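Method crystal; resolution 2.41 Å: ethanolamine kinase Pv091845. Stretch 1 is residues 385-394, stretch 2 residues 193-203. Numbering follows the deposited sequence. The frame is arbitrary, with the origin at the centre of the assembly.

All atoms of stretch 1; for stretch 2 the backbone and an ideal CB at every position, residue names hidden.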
# COMPACT_ATOMS: atom_id res chain seq x y z
N GLU D 385 7.62 25.52 0.56
CA GLU D 385 7.05 26.53 1.42
C GLU D 385 6.83 26.03 2.84
O GLU D 385 7.09 26.75 3.82
CB GLU D 385 5.73 27.02 0.80
CG GLU D 385 5.12 28.20 1.55
CD GLU D 385 3.90 28.83 0.87
OE1 GLU D 385 3.55 28.45 -0.28
OE2 GLU D 385 3.32 29.76 1.51
N GLU D 386 6.35 24.78 2.94
CA GLU D 386 6.13 24.13 4.23
C GLU D 386 7.42 23.69 4.89
O GLU D 386 7.54 23.73 6.12
CB GLU D 386 5.19 22.96 4.08
CG GLU D 386 3.80 23.33 3.73
CD GLU D 386 2.92 22.11 3.52
OE1 GLU D 386 2.88 21.20 4.40
OE2 GLU D 386 2.25 22.07 2.47
N GLU D 387 8.39 23.25 4.10
CA GLU D 387 9.71 22.97 4.63
C GLU D 387 10.36 24.23 5.23
O GLU D 387 11.07 24.19 6.26
CB GLU D 387 10.60 22.40 3.54
CG GLU D 387 10.18 21.05 3.04
CD GLU D 387 11.13 20.46 2.00
OE1 GLU D 387 11.95 21.21 1.41
OE2 GLU D 387 11.04 19.22 1.75
N TYR D 388 10.13 25.36 4.55
CA TYR D 388 10.63 26.66 4.95
C TYR D 388 10.08 27.11 6.33
O TYR D 388 10.85 27.51 7.23
CB TYR D 388 10.26 27.67 3.85
CG TYR D 388 10.91 29.02 3.98
CD1 TYR D 388 12.17 29.26 3.43
CD2 TYR D 388 10.25 30.06 4.67
CE1 TYR D 388 12.76 30.50 3.54
CE2 TYR D 388 10.86 31.31 4.80
CZ TYR D 388 12.11 31.52 4.22
OH TYR D 388 12.70 32.76 4.35
N HIS D 389 8.76 27.06 6.48
CA HIS D 389 8.13 27.44 7.72
C HIS D 389 8.66 26.66 8.93
O HIS D 389 8.79 27.22 9.99
CB HIS D 389 6.60 27.34 7.61
CG HIS D 389 5.87 27.93 8.79
ND1 HIS D 389 5.39 27.16 9.83
CD2 HIS D 389 5.59 29.22 9.12
CE1 HIS D 389 4.82 27.95 10.74
NE2 HIS D 389 4.92 29.20 10.33
N PHE D 390 8.98 25.38 8.77
CA PHE D 390 9.49 24.55 9.88
C PHE D 390 10.92 24.93 10.24
O PHE D 390 11.29 25.05 11.43
CB PHE D 390 9.44 23.06 9.47
CG PHE D 390 9.88 22.09 10.56
CD1 PHE D 390 8.95 21.50 11.42
CD2 PHE D 390 11.23 21.72 10.69
CE1 PHE D 390 9.36 20.58 12.37
CE2 PHE D 390 11.63 20.80 11.67
CZ PHE D 390 10.71 20.23 12.51
N ILE D 391 11.71 25.09 9.20
CA ILE D 391 13.14 25.31 9.31
C ILE D 391 13.43 26.71 9.86
O ILE D 391 14.40 26.91 10.58
CB ILE D 391 13.86 25.02 7.98
CG1 ILE D 391 13.83 23.49 7.75
CG2 ILE D 391 15.29 25.56 7.99
CD1 ILE D 391 14.30 23.00 6.41
N MET D 392 12.58 27.67 9.53
CA MET D 392 12.66 29.00 10.10
C MET D 392 12.58 28.93 11.64
O MET D 392 13.41 29.54 12.34
CB MET D 392 11.55 29.91 9.54
CG MET D 392 11.43 31.27 10.27
SD MET D 392 9.86 32.04 9.86
CE MET D 392 10.38 32.89 8.33
N HIS D 393 11.59 28.20 12.16
CA HIS D 393 11.43 28.06 13.60
C HIS D 393 12.36 27.03 14.20
O HIS D 393 12.53 26.95 15.42
CB HIS D 393 9.98 27.79 13.98
CG HIS D 393 9.04 28.89 13.62
ND1 HIS D 393 8.98 30.07 14.31
CD2 HIS D 393 8.12 28.98 12.62
CE1 HIS D 393 8.05 30.85 13.78
NE2 HIS D 393 7.51 30.21 12.75
N TYR D 394 13.00 26.24 13.34
CA TYR D 394 14.02 25.30 13.79
C TYR D 394 15.30 26.07 14.07
O TYR D 394 15.89 25.95 15.12
CB TYR D 394 14.25 24.15 12.77
CG TYR D 394 15.46 23.28 13.05
CD1 TYR D 394 15.43 22.29 14.04
CD2 TYR D 394 16.65 23.47 12.36
CE1 TYR D 394 16.56 21.49 14.29
CE2 TYR D 394 17.78 22.73 12.64
CZ TYR D 394 17.72 21.72 13.60
OH TYR D 394 18.83 20.92 13.85
N UNK D 193 0.95 17.44 12.94
CA UNK D 193 2.35 17.73 12.64
C UNK D 193 2.57 18.57 11.39
O UNK D 193 3.60 19.23 11.25
CB UNK D 193 3.12 16.41 12.49
N UNK D 194 1.59 18.55 10.49
CA UNK D 194 1.63 19.28 9.24
C UNK D 194 1.12 20.71 9.45
O UNK D 194 1.43 21.61 8.69
CB UNK D 194 0.80 18.56 8.17
N UNK D 195 0.30 20.87 10.48
CA UNK D 195 -0.28 22.14 10.90
C UNK D 195 0.79 23.14 11.39
O UNK D 195 1.55 22.84 12.32
CB UNK D 195 -1.31 21.89 12.01
N UNK D 196 0.90 24.30 10.71
CA UNK D 196 1.91 25.36 10.98
C UNK D 196 2.03 25.78 12.46
O UNK D 196 3.10 26.16 12.92
CB UNK D 196 1.57 26.60 10.15
N UNK D 197 0.93 25.70 13.18
CA UNK D 197 0.86 25.92 14.61
C UNK D 197 1.75 24.92 15.39
O UNK D 197 2.45 25.31 16.34
CB UNK D 197 -0.59 25.81 15.07
N UNK D 198 1.75 23.65 14.99
CA UNK D 198 2.60 22.64 15.65
C UNK D 198 3.99 22.53 15.02
O UNK D 198 4.95 22.17 15.70
CB UNK D 198 1.92 21.27 15.60
N UNK D 199 4.10 22.81 13.72
CA UNK D 199 5.40 22.84 13.04
C UNK D 199 6.38 23.71 13.82
O UNK D 199 7.49 23.29 14.14
CB UNK D 199 5.25 23.36 11.61
N UNK D 200 5.93 24.95 14.10
CA UNK D 200 6.62 25.89 14.99
C UNK D 200 7.10 25.25 16.30
O UNK D 200 8.27 25.33 16.62
CB UNK D 200 5.69 27.06 15.31
N UNK D 201 6.22 24.56 17.00
CA UNK D 201 6.49 24.01 18.33
C UNK D 201 7.35 22.76 18.32
O UNK D 201 8.12 22.52 19.25
CB UNK D 201 5.17 23.70 19.03
N UNK D 202 7.21 21.99 17.24
CA UNK D 202 8.00 20.77 17.04
C UNK D 202 9.45 21.11 16.71
O UNK D 202 10.39 20.50 17.24
CB UNK D 202 7.39 19.92 15.92
N UNK D 203 9.62 22.08 15.80
CA UNK D 203 10.93 22.57 15.33
C UNK D 203 11.75 23.17 16.46
O UNK D 203 12.95 22.86 16.60
CB UNK D 203 10.74 23.61 14.23

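Position 193 has nothing of stretch 1 within 5.5 Å of its ideal CB, so the visible atoms set no preference; it is Ile193. At 194 the CA-to-CB bond points sideways, and the ideal CB lies 5.1 Å from Glu386 OE1. A carboxylate at that range invites a long donor, lysine or arginine above all, though glutamine could also serve. The residue is Lys194, whose chain stays extended until chi4 turns to 70°, bringing NZ within 3.1 Å of Glu386 OE1 in a hydrogen-bonded salt bridge.

Position 195 points away, and its phi/psi of -65/119 lies outside the helix that follows. Asparagine, aspartate, serine or threonine could cap such a start. Asn195 does so, its OD1 accepting a weak bond from the backbone N of 197. Position 196 opens the helix, where a proline needs no amide donor, and its phi of -49° is compatible with the ring. The ideal CB, 3.6 Å from His389 CE1, favours something compact. Pro196 fits, and its carbonyl O lies at the edge of the imidazole, 3.3 Å from His389 CE1.

Positions 197 and 198 find no partner in stretch 1 and are Lys197 and Phe198.

Position 199 points toward stretch 1, its ideal CB 4.1 Å from Phe390 CD1 and 4.2 Å from His389 ND1. Nearby are a ring nitrogen and the carbonyl of Glu386, so a side chain able both to accept and to donate would be well placed; glutamine answers best, while glutamate could only meet a donor. Gln199 uses both ends of its amide: OE1 accepts from His389 ND1 at 3.1 Å, and NE2 donates to Glu386 O at 3.2 Å.

At 200 the bond points sideways, with the ideal CB 4.1 Å from His393 CD2. A flexible chain with methylenes to lay on the ring would suit, as in lysine, arginine, glutamine or methionine. Lys200 places its CG over the face of His393, 3.9 Å from the ring centroid, a CH-pi contact.

Position 201 points away and is Leu201. At 202 the sideways CB lies 4.1 Å from Phe390 CE1, a place for an aliphatic residue such as valine, leucine or isoleucine. Ile202 sets CG2 3.9 Å from Phe390 CE1, at the ring edge.

Position 203 points straight in, where the helices come close: the CA atoms of 203 and Tyr394 are 4.4 Å apart, and the ideal CB is a tight 3.2 Å from Phe390 O. Glycine or alanine is indicated. Ala203 puts its CB over the Phe390 face, 3.6 Å from the ring centroid, and 3.9 Å from Tyr394 CB.

Stretch 2 193-203: IKNPKFQKLIA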
# COMPACT_ATOMS: atom_id res chain seq x y z
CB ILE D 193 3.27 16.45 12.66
CG1 ILE D 193 3.03 15.52 11.43
CG2 ILE D 193 3.16 15.77 14.05
CD1 ILE D 193 3.99 14.36 11.40
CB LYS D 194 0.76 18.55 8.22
CG LYS D 194 0.80 19.15 6.77
CD LYS D 194 -0.09 18.35 5.85
CE LYS D 194 -0.16 18.92 4.45
NZ LYS D 194 1.14 18.75 3.73
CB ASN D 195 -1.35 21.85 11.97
CG ASN D 195 -2.01 23.09 12.50
OD1 ASN D 195 -1.93 24.15 11.89
ND2 ASN D 195 -2.67 22.96 13.65
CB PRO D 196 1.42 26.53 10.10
CG PRO D 196 0.79 25.83 8.91
CD PRO D 196 0.05 24.65 9.55
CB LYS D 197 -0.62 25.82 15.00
CG LYS D 197 -0.96 25.60 16.49
CD LYS D 197 -2.49 25.24 16.66
CE LYS D 197 -2.76 24.84 18.15
NZ LYS D 197 -4.23 24.40 18.44
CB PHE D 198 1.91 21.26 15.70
CG PHE D 198 0.66 21.24 16.52
CD1 PHE D 198 -0.60 21.24 15.91
CD2 PHE D 198 0.72 21.23 17.91
CE1 PHE D 198 -1.77 21.22 16.67
CE2 PHE D 198 -0.44 21.24 18.69
CZ PHE D 198 -1.68 21.21 18.08
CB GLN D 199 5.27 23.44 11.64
CG GLN D 199 4.65 22.54 10.57
CD GLN D 199 4.88 23.15 9.20
OE1 GLN D 199 4.50 24.30 8.95
NE2 GLN D 199 5.58 22.43 8.33
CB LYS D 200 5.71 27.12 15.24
CG LYS D 200 6.29 28.17 16.25
CD LYS D 200 5.40 29.35 16.33
CE LYS D 200 5.31 29.87 17.74
NZ LYS D 200 6.40 30.90 18.10
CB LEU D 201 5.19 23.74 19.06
CG LEU D 201 4.35 24.96 19.45
CD1 LEU D 201 3.00 24.57 20.09
CD2 LEU D 201 5.15 25.82 20.42
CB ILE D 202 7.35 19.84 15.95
CG1 ILE D 202 5.99 19.34 16.44
CG2 ILE D 202 8.28 18.68 15.60
CD1 ILE D 202 5.03 18.78 15.36
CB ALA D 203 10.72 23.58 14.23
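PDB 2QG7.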